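Local coordinates for protein sulfotransferase (Alicyclobacillus acidocaldarius subsp. acidocaldarius, PDB 3RNL) that probably transfers sulfuryl groups as a sulfotransferase of the P-loop superfamily, and binds magnesium, at residues Ile114-Pro119 / Val183-Phe188. Residues are numbered along the deposited sequence; the frame is centred on the assembly and turned at random.
Sequences IMLRNP and VKVILF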
loop_
_atom_site.group_PDB
_atom_site.type_symbol
_atom_site.label_atom_id
_atom_site.label_comp_id
_atom_site.label_asym_id
_atom_site.label_seq_id
_atom_site.Cartn_x
_atom_site.Cartn_y
_atom_site.Cartn_z
ATOM N N ILE A 114 2.671 -0.331 6.760
ATOM C CA ILE A 114 1.790 0.534 5.976
ATOM C C ILE A 114 2.572 1.795 5.690
ATOM O O ILE A 114 3.172 2.344 6.609
ATOM C CB ILE A 114 0.562 0.944 6.817
ATOM C CG1 ILE A 114 -0.267 -0.290 7.183
ATOM C CG2 ILE A 114 -0.291 1.995 6.071
ATOM C CD1 ILE A 114 -1.381 -0.012 8.200
HETATM N N MSE A 115 2.585 2.257 4.436
HETATM C CA MSE A 115 3.219 3.551 4.144
HETATM C C MSE A 115 2.160 4.490 3.584
HETATM O O MSE A 115 1.409 4.116 2.684
HETATM C CB MSE A 115 4.390 3.424 3.162
HETATM C CG MSE A 115 5.062 4.778 2.879
HETATM SE SE MSE A 115 6.938 4.620 2.362
HETATM C CE MSE A 115 6.903 2.831 1.654
ATOM N N LEU A 116 2.086 5.701 4.133
ATOM C CA LEU A 116 1.061 6.657 3.727
ATOM C C LEU A 116 1.696 7.922 3.211
ATOM O O LEU A 116 2.721 8.366 3.704
ATOM C CB LEU A 116 0.155 7.012 4.916
ATOM C CG LEU A 116 -0.500 5.836 5.643
ATOM C CD1 LEU A 116 -1.278 6.335 6.874
ATOM C CD2 LEU A 116 -1.438 5.068 4.709
ATOM N N ARG A 117 1.035 8.526 2.239
ATOM C CA ARG A 117 1.512 9.754 1.650
ATOM C C ARG A 117 0.356 10.746 1.654
ATOM O O ARG A 117 -0.795 10.331 1.618
ATOM C CB ARG A 117 1.892 9.438 0.216
ATOM C CG ARG A 117 2.369 10.589 -0.561
ATOM C CD ARG A 117 2.717 10.103 -1.918
ATOM N NE ARG A 117 3.404 11.128 -2.676
ATOM C CZ ARG A 117 3.831 10.939 -3.913
ATOM N NH1 ARG A 117 3.635 9.765 -4.511
ATOM N NH2 ARG A 117 4.458 11.914 -4.535
ATOM N N ASN A 118 0.644 12.046 1.627
ATOM C CA ASN A 118 -0.439 13.032 1.577
ATOM C C ASN A 118 -1.382 12.576 0.461
ATOM O O ASN A 118 -0.961 12.394 -0.685
ATOM C CB ASN A 118 0.170 14.392 1.221
ATOM C CG ASN A 118 -0.862 15.494 1.019
ATOM O OD1 ASN A 118 -2.055 15.244 0.845
ATOM N ND2 ASN A 118 -0.386 16.744 1.043
ATOM N N PRO A 119 -2.668 12.366 0.791
ATOM C CA PRO A 119 -3.563 11.734 -0.192
ATOM C C PRO A 119 -3.833 12.614 -1.414
ATOM O O PRO A 119 -4.277 12.099 -2.438
ATOM C CB PRO A 119 -4.867 11.518 0.598
ATOM C CG PRO A 119 -4.777 12.474 1.776
ATOM C CD PRO A 119 -3.301 12.499 2.115
ATOM N N VAL A 183 1.592 -3.557 14.046
ATOM C CA VAL A 183 1.432 -2.661 12.900
ATOM C C VAL A 183 2.403 -1.488 13.008
ATOM O O VAL A 183 2.576 -0.915 14.084
ATOM C CB VAL A 183 0.002 -2.089 12.862
ATOM C CG1 VAL A 183 -0.158 -1.136 11.647
ATOM C CG2 VAL A 183 -1.014 -3.228 12.806
ATOM N N LYS A 184 3.047 -1.138 11.897
ATOM C CA LYS A 184 3.908 0.041 11.871
ATOM C C LYS A 184 3.505 0.897 10.690
ATOM O O LYS A 184 3.415 0.399 9.569
ATOM C CB LYS A 184 5.379 -0.361 11.744
ATOM C CG LYS A 184 6.327 0.844 11.675
ATOM C CD LYS A 184 7.776 0.396 11.669
ATOM C CE LYS A 184 8.733 1.581 11.524
ATOM N NZ LYS A 184 8.707 2.431 12.750
ATOM N N VAL A 185 3.246 2.176 10.950
ATOM C CA VAL A 185 2.836 3.094 9.881
ATOM C C VAL A 185 3.990 4.033 9.608
ATOM O O VAL A 185 4.533 4.616 10.541
ATOM C CB VAL A 185 1.618 3.917 10.328
ATOM C CG1 VAL A 185 1.242 4.969 9.256
ATOM C CG2 VAL A 185 0.451 2.993 10.622
ATOM N N ILE A 186 4.373 4.160 8.341
ATOM C CA ILE A 186 5.479 5.027 7.934
ATOM C C ILE A 186 4.935 6.116 7.037
ATOM O O ILE A 186 4.029 5.868 6.250
ATOM C CB ILE A 186 6.492 4.248 7.088
ATOM C CG1 ILE A 186 7.045 3.059 7.862
ATOM C CG2 ILE A 186 7.639 5.146 6.638
ATOM C CD1 ILE A 186 7.705 2.059 6.936
ATOM N N LEU A 187 5.467 7.329 7.169
ATOM C CA LEU A 187 5.080 8.413 6.259
ATOM C C LEU A 187 6.053 8.525 5.089
ATOM O O LEU A 187 7.271 8.487 5.258
ATOM C CB LEU A 187 5.013 9.749 6.998
ATOM C CG LEU A 187 4.092 9.759 8.214
ATOM C CD1 LEU A 187 4.044 11.158 8.827
ATOM C CD2 LEU A 187 2.678 9.270 7.830
ATOM N N PHE A 188 5.503 8.669 3.893
ATOM C CA PHE A 188 6.313 8.754 2.684
ATOM C C PHE A 188 7.357 9.870 2.778
ATOM O O PHE A 188 8.508 9.725 2.347
ATOM C CB PHE A 188 5.390 8.993 1.489
ATOM C CG PHE A 188 6.116 9.318 0.226
ATOM C CD1 PHE A 188 6.678 8.311 -0.539
ATOM C CD2 PHE A 188 6.254 10.627 -0.185
ATOM C CE1 PHE A 188 7.358 8.611 -1.707
ATOM C CE2 PHE A 188 6.931 10.937 -1.354
ATOM C CZ PHE A 188 7.483 9.927 -2.113
#
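Ile-114 to Leu-116 pair in parallel with Val-185 to Leu-187, joining strand 111-116 to strand 183-187, the outermost strand at this side of the sheet. Four backbone hydrogen bonds alternate across the seam: Ile-114 N to Lys-184 O, Ile-186 N to Ile-114 O (2.8 Å), Leu-116 N to Ile-186 O and Phe-188 N to Leu-116 O (2.8 Å). The last already uses the first residue of helix 188-193.

Apolar side chains cover both faces of the pair. On one, Ile-114 CD1 rests on Val-183 CG1 (3.8 Å) and Leu-116 CD1 on Val-185 CG1 (3.7 Å), the paired side chains crossing at a slant, while helices 167-178 and 273-294 close over this layer. On the other, the selenomethionine Met-115, CG anti to its backbone N, has SE 4.4 Å from Ile-186 CG2; helix 195-206 packs against Ile-186.

Past the strand ends, Arg-117 and Phe-188 run side by side in the same direction, each with CG anti to its backbone N (chi1 178° and 171°), beginning with CB against CB at 3.7 Å. The extended arginine chain lays CD over one ring face as a CH-pi contact, then stacks its guanidinium there, planes 25° apart and CZ 4.4 Å from the ring centroid, a cation-pi contact. NH1 goes on to bond the carbonyl of Lys-18, in the loop after strand 11-13.

Asn-118 OD1 caps Val-120 N at the start of helix 119-132, and Glu-189 OE2 accepts from Asn-118 N. Backbone bonds thus fix the register of this P-loop-type sheet edge, while the phenylalanine face and the Lys-18 carbonyl together hold the arginine's orientation at the strands' C-terminal ends.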